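Local coordinates for protein beta sliding clamp (Caulobacter crescentus, PDB 5WCE) that forms a ring-shaped head-to-tail homodimer around DNA and probably tethers DNA polymerases and other proteins to it, giving them processivity, at residues D148-A153 with A190-P195; L166-V171 with V206-K211. All coordinates share one frame; numbering follows the deposited sequence.

Interaction 1 (D148-A153 with A190-P195)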
loop_
_atom_site.group_PDB
_atom_site.type_symbol
_atom_site.label_atom_id
_atom_site.label_comp_id
_atom_site.label_asym_id
_atom_site.label_seq_id
_atom_site.Cartn_x
_atom_site.Cartn_y
_atom_site.Cartn_z
ATOM N N ASP A 148 -20.498 -5.170 7.292
ATOM C CA ASP A 148 -19.954 -5.058 5.925
ATOM C C ASP A 148 -20.947 -4.428 4.911
ATOM O O ASP A 148 -20.527 -3.715 3.999
ATOM C CB ASP A 148 -19.449 -6.393 5.409
ATOM C CG ASP A 148 -18.125 -6.856 6.093
ATOM O OD1 ASP A 148 -17.581 -6.099 6.932
ATOM O OD2 ASP A 148 -17.704 -8.009 5.808
ATOM N N LYS A 149 -22.228 -4.667 5.099
ATOM C CA LYS A 149 -23.280 -4.035 4.283
ATOM C C LYS A 149 -23.453 -2.539 4.486
ATOM O O LYS A 149 -24.072 -1.889 3.653
ATOM C CB LYS A 149 -24.614 -4.729 4.496
ATOM C CG LYS A 149 -24.668 -6.198 4.106
ATOM C CD LYS A 149 -24.790 -6.385 2.601
ATOM C CE LYS A 149 -25.082 -7.828 2.281
ATOM N NZ LYS A 149 -24.897 -8.063 0.826
ATOM N N THR A 150 -22.955 -1.967 5.592
ATOM C CA THR A 150 -23.254 -0.569 5.940
ATOM C C THR A 150 -22.066 0.345 6.234
ATOM O O THR A 150 -22.192 1.544 6.129
ATOM C CB THR A 150 -24.157 -0.509 7.181
ATOM O OG1 THR A 150 -23.483 -1.146 8.287
ATOM C CG2 THR A 150 -25.475 -1.208 6.899
ATOM N N ARG A 151 -20.907 -0.189 6.611
ATOM C CA ARG A 151 -19.923 0.682 7.284
ATOM C C ARG A 151 -19.267 1.689 6.328
ATOM O O ARG A 151 -18.856 2.753 6.742
ATOM C CB ARG A 151 -18.868 -0.147 8.006
ATOM C CG ARG A 151 -17.831 -0.728 7.140
ATOM C CD ARG A 151 -16.833 -1.618 7.843
ATOM N NE ARG A 151 -15.734 -0.892 8.395
ATOM C CZ ARG A 151 -14.492 -1.381 8.554
ATOM N NH1 ARG A 151 -14.165 -2.634 8.201
ATOM N NH2 ARG A 151 -13.578 -0.589 9.061
ATOM N N PHE A 152 -19.276 1.371 5.035
ATOM C CA PHE A 152 -18.768 2.277 4.004
ATOM C C PHE A 152 -19.490 3.610 4.025
ATOM O O PHE A 152 -18.918 4.617 3.646
ATOM C CB PHE A 152 -18.866 1.620 2.608
ATOM C CG PHE A 152 -20.277 1.603 2.046
ATOM C CD1 PHE A 152 -21.153 0.559 2.332
ATOM C CD2 PHE A 152 -20.755 2.677 1.295
ATOM C CE1 PHE A 152 -22.471 0.561 1.864
ATOM C CE2 PHE A 152 -22.066 2.681 0.818
ATOM C CZ PHE A 152 -22.904 1.624 1.076
ATOM N N ALA A 153 -20.744 3.656 4.503
ATOM C CA ALA A 153 -21.492 4.886 4.513
ATOM C C ALA A 153 -21.323 5.743 5.772
ATOM O O ALA A 153 -21.918 6.828 5.861
ATOM C CB ALA A 153 -22.955 4.587 4.324
ATOM N N ALA A 190 -26.984 3.690 4.245
ATOM C CA ALA A 190 -26.978 2.231 4.154
ATOM C C ALA A 190 -27.691 1.636 5.334
ATOM O O ALA A 190 -27.529 2.117 6.472
ATOM C CB ALA A 190 -25.577 1.701 4.083
ATOM N N LEU A 191 -28.512 0.621 5.067
ATOM C CA LEU A 191 -29.305 -0.032 6.075
ATOM C C LEU A 191 -29.170 -1.545 5.869
ATOM O O LEU A 191 -29.272 -2.042 4.718
ATOM C CB LEU A 191 -30.759 0.436 5.979
ATOM C CG LEU A 191 -31.807 -0.190 6.917
ATOM C CD1 LEU A 191 -33.026 0.696 7.064
ATOM C CD2 LEU A 191 -32.251 -1.596 6.548
ATOM N N ALA A 192 -28.937 -2.281 6.965
ATOM C CA ALA A 192 -28.944 -3.729 6.942
ATOM C C ALA A 192 -29.571 -4.258 8.205
ATOM O O ALA A 192 -29.439 -3.652 9.288
ATOM C CB ALA A 192 -27.555 -4.278 6.752
ATOM N N GLU A 193 -30.303 -5.355 8.089
ATOM C CA GLU A 193 -30.986 -5.894 9.244
ATOM C C GLU A 193 -31.065 -7.406 9.204
ATOM O O GLU A 193 -30.865 -8.036 8.160
ATOM C CB GLU A 193 -32.363 -5.262 9.385
ATOM C CG GLU A 193 -33.358 -5.724 8.311
ATOM C CD GLU A 193 -34.570 -4.864 8.154
ATOM O OE1 GLU A 193 -34.738 -3.927 8.959
ATOM O OE2 GLU A 193 -35.377 -5.176 7.219
ATOM N N MET A 194 -31.339 -7.968 10.383
ATOM C CA MET A 194 -31.492 -9.409 10.588
ATOM C C MET A 194 -32.599 -9.643 11.595
ATOM O O MET A 194 -32.961 -8.717 12.315
ATOM C CB MET A 194 -30.200 -10.007 11.127
ATOM C CG MET A 194 -29.780 -9.434 12.523
ATOM S SD MET A 194 -28.216 -10.069 13.160
ATOM C CE MET A 194 -28.821 -11.696 13.603
ATOM N N PRO A 195 -33.143 -10.880 11.657
ATOM C CA PRO A 195 -34.064 -11.188 12.754
ATOM C C PRO A 195 -33.363 -10.954 14.090
ATOM O O PRO A 195 -32.215 -11.352 14.256
ATOM C CB PRO A 195 -34.411 -12.677 12.559
ATOM C CG PRO A 195 -34.054 -12.978 11.131
ATOM C CD PRO A 195 -32.942 -12.028 10.756
#
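Thr150 holds CG2 anti to its carbonyl carbon, with OG1 between the backbone N and that carbon (chi1 60°), and this rotation lays the methyl over residues 190-195 of strand 188-195, near Ala192. The setting is the DNA-clamp fold of the central domain, where the chain leaving helix 140-148 passes over one face of an antiparallel sheet. Thr150 CG2 lies 3.6 Å from Ala192 N and also packs on Ala192 CB. That methyl is also met by the first side-chain carbon of Lys149: CB to Ala192 CB is 3.7 Å, while CG, anti to the carbonyl carbon, starts the chain that carries the amine away. Thr150 OG1 hydrogen-bonds to Leu146 O in the last turn of the helix, which accounts for its polar end.

Farther back along the strand, Ala190 CB fits against the backbone of Thr150, 3.7 Å from its CA. The bond from Ala153 N to Thr150 O, 3.0 Å, closes a turn, and Ala153 CB lies 3.9 Å from Ala190 CB. No hydrogen bond links the two segments. Phe152 approaches obliquely, with CE1 4.0 Å from Ala190 CB.

Interaction 2 (L166-V171 with V206-K211)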
loop_
_atom_site.group_PDB
_atom_site.type_symbol
_atom_site.label_atom_id
_atom_site.label_comp_id
_atom_site.label_asym_id
_atom_site.label_seq_id
_atom_site.Cartn_x
_atom_site.Cartn_y
_atom_site.Cartn_z
ATOM N N LEU A 166 -22.226 3.956 13.685
ATOM C CA LEU A 166 -23.206 3.043 13.118
ATOM C C LEU A 166 -24.349 2.922 14.102
ATOM O O LEU A 166 -24.113 2.577 15.264
ATOM C CB LEU A 166 -22.543 1.690 12.861
ATOM C CG LEU A 166 -23.435 0.612 12.199
ATOM C CD1 LEU A 166 -23.720 1.022 10.763
ATOM C CD2 LEU A 166 -22.720 -0.729 12.242
ATOM N N TYR A 167 -25.562 3.279 13.673
ATOM C CA TYR A 167 -26.701 3.284 14.571
ATOM C C TYR A 167 -27.282 1.876 14.676
ATOM O O TYR A 167 -27.875 1.364 13.704
ATOM C CB TYR A 167 -27.767 4.284 14.119
ATOM C CG TYR A 167 -28.961 4.386 15.028
ATOM C CD1 TYR A 167 -28.806 4.581 16.398
ATOM C CD2 TYR A 167 -30.255 4.325 14.529
ATOM C CE1 TYR A 167 -29.898 4.693 17.231
ATOM C CE2 TYR A 167 -31.369 4.430 15.350
ATOM C CZ TYR A 167 -31.189 4.602 16.688
ATOM O OH TYR A 167 -32.282 4.726 17.495
ATOM N N VAL A 168 -27.103 1.248 15.842
ATOM C CA VAL A 168 -27.517 -0.126 16.078
ATOM C C VAL A 168 -28.716 -0.099 16.984
ATOM O O VAL A 168 -28.661 0.467 18.052
ATOM C CB VAL A 168 -26.375 -0.998 16.629
ATOM C CG1 VAL A 168 -26.885 -2.398 16.911
ATOM C CG2 VAL A 168 -25.207 -0.978 15.688
ATOM N N HIS A 169 -29.836 -0.642 16.498
ATOM C CA HIS A 169 -31.098 -0.597 17.156
ATOM C C HIS A 169 -32.060 -1.688 16.676
ATOM O O HIS A 169 -31.800 -2.355 15.671
ATOM C CB HIS A 169 -31.785 0.764 16.942
ATOM C CG HIS A 169 -32.074 1.082 15.499
ATOM N ND1 HIS A 169 -31.087 1.140 14.531
ATOM C CD2 HIS A 169 -33.238 1.356 14.865
ATOM C CE1 HIS A 169 -31.643 1.428 13.361
ATOM N NE2 HIS A 169 -32.944 1.574 13.543
ATOM N N THR A 170 -33.194 -1.846 17.362
ATOM C CA THR A 170 -34.159 -2.791 16.883
ATOM C C THR A 170 -35.435 -2.084 16.439
ATOM O O THR A 170 -35.810 -1.080 17.007
ATOM C CB THR A 170 -34.539 -3.796 17.937
ATOM O OG1 THR A 170 -35.080 -3.087 19.053
ATOM C CG2 THR A 170 -33.353 -4.641 18.337
ATOM N N VAL A 171 -36.086 -2.649 15.444
ATOM C CA VAL A 171 -37.357 -2.154 14.937
ATOM C C VAL A 171 -38.354 -3.311 14.854
ATOM O O VAL A 171 -37.943 -4.462 14.622
ATOM C CB VAL A 171 -37.228 -1.507 13.572
ATOM C CG1 VAL A 171 -36.409 -0.250 13.662
ATOM C CG2 VAL A 171 -36.649 -2.470 12.546
ATOM N N VAL A 206 -28.127 2.600 19.919
ATOM C CA VAL A 206 -26.842 3.263 20.177
ATOM C C VAL A 206 -26.064 3.569 18.913
ATOM O O VAL A 206 -26.087 2.779 17.939
ATOM C CB VAL A 206 -25.911 2.436 21.103
ATOM C CG1 VAL A 206 -26.486 2.332 22.525
ATOM C CG2 VAL A 206 -25.652 1.053 20.555
ATOM N N ILE A 207 -25.277 4.649 18.978
ATOM C CA ILE A 207 -24.435 5.032 17.865
ATOM C C ILE A 207 -23.047 4.548 18.223
ATOM O O ILE A 207 -22.408 5.111 19.108
ATOM C CB ILE A 207 -24.451 6.545 17.589
ATOM C CG1 ILE A 207 -25.857 7.056 17.441
ATOM C CG2 ILE A 207 -23.605 6.836 16.348
ATOM C CD1 ILE A 207 -25.992 8.589 17.590
ATOM N N VAL A 208 -22.619 3.485 17.545
ATOM C CA VAL A 208 -21.324 2.849 17.805
ATOM C C VAL A 208 -20.260 3.591 16.971
ATOM O O VAL A 208 -20.366 3.643 15.737
ATOM C CB VAL A 208 -21.337 1.347 17.493
ATOM C CG1 VAL A 208 -20.016 0.723 17.953
ATOM C CG2 VAL A 208 -22.556 0.651 18.099
ATOM N N PRO A 209 -19.224 4.161 17.635
ATOM C CA PRO A 209 -18.210 4.929 16.885
ATOM C C PRO A 209 -17.556 4.175 15.729
ATOM O O PRO A 209 -17.344 2.954 15.794
ATOM C CB PRO A 209 -17.160 5.285 17.965
ATOM C CG PRO A 209 -17.948 5.319 19.224
ATOM C CD PRO A 209 -18.956 4.184 19.088
ATOM N N ARG A 210 -17.223 4.929 14.682
ATOM C CA ARG A 210 -16.592 4.374 13.502
ATOM C C ARG A 210 -15.412 3.499 13.833
ATOM O O ARG A 210 -15.321 2.371 13.347
ATOM C CB ARG A 210 -16.204 5.500 12.516
ATOM C CG ARG A 210 -15.543 5.019 11.235
ATOM C CD ARG A 210 -15.024 6.177 10.383
ATOM N NE ARG A 210 -14.032 6.993 11.105
ATOM C CZ ARG A 210 -14.216 8.200 11.669
ATOM N NH1 ARG A 210 -15.366 8.887 11.606
ATOM N NH2 ARG A 210 -13.170 8.764 12.318
ATOM N N LYS A 211 -14.494 4.004 14.649
ATOM C CA LYS A 211 -13.307 3.226 14.980
ATOM C C LYS A 211 -13.666 1.955 15.745
ATOM O O LYS A 211 -13.046 0.906 15.577
ATOM C CB LYS A 211 -12.271 4.085 15.725
ATOM C CG LYS A 211 -11.025 3.276 16.118
ATOM C CD LYS A 211 -9.955 4.107 16.821
ATOM C CE LYS A 211 -8.833 3.227 17.353
ATOM N NZ LYS A 211 -7.873 4.072 18.140
#
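Leu166 and Val208 exchange two backbone hydrogen bonds, Leu166 N to Val208 O at 2.8 Å and Val208 N to Leu166 O at 2.9 Å. Val168 and Val206 form a second reciprocal pair, in which Val168 N reaches Val206 O almost straight, with 172° at the hydrogen. Between them lies the non-hydrogen-bonded pair Tyr167 and Ile207, whose CA atoms approach to 4.4 Å; CA-H...O contacts supplement the pairing here. Side chains sort by face. Val168 CG2 meets Val208 CG2 at 3.9 Å, each methyl anti to its own carbonyl carbon. On the face of Tyr167 and Ile207, Tyr167 CD1 comes 4.0 Å from Ile207 CG1, with the ring turned obliquely.

Behind this shell, the His169 ring sits with Tyr167 CE2 over its centre, 3.3 Å above the plane, and gives a weak ND1 bond to Tyr167 O. Tyr257 OH bonds His169 NE2, and Phe254 stacks on the tyrosine ring. Ile213 of helix 210-220 touches both Leu166 and Val208. The N-to-C directions of 166-171 and 206-209 differ by 141°, as in a twisted sheet. Pro209 occupies the N-cap position of helix 210-220, into which 206-209, outermost strand of this antiparallel sheet within the chain, leads in the central domain's DNA-clamp fold.

Interactions 1 and 2 are both largely buried, lie within the central domain and draw on the same antiparallel sheet, their centres about 10 Å apart. Strands 165-173 and 206-209 pair at its edge in interaction 2, whereas strand 188-195 of interaction 1 lies farther in, with strand 176-184 between it and 165-173. Their chemistry follows from this: residues 166-171 and 206-211 are neighbours within the sheet and join through backbone hydrogen bonds, while 148-153 crosses a sheet face and joins 190-195 by van der Waals packing alone. The two meet where Thr150 OG1 lies 3.3 Å from Leu166 CD1, placing the loop after helix 140-148 against both strands.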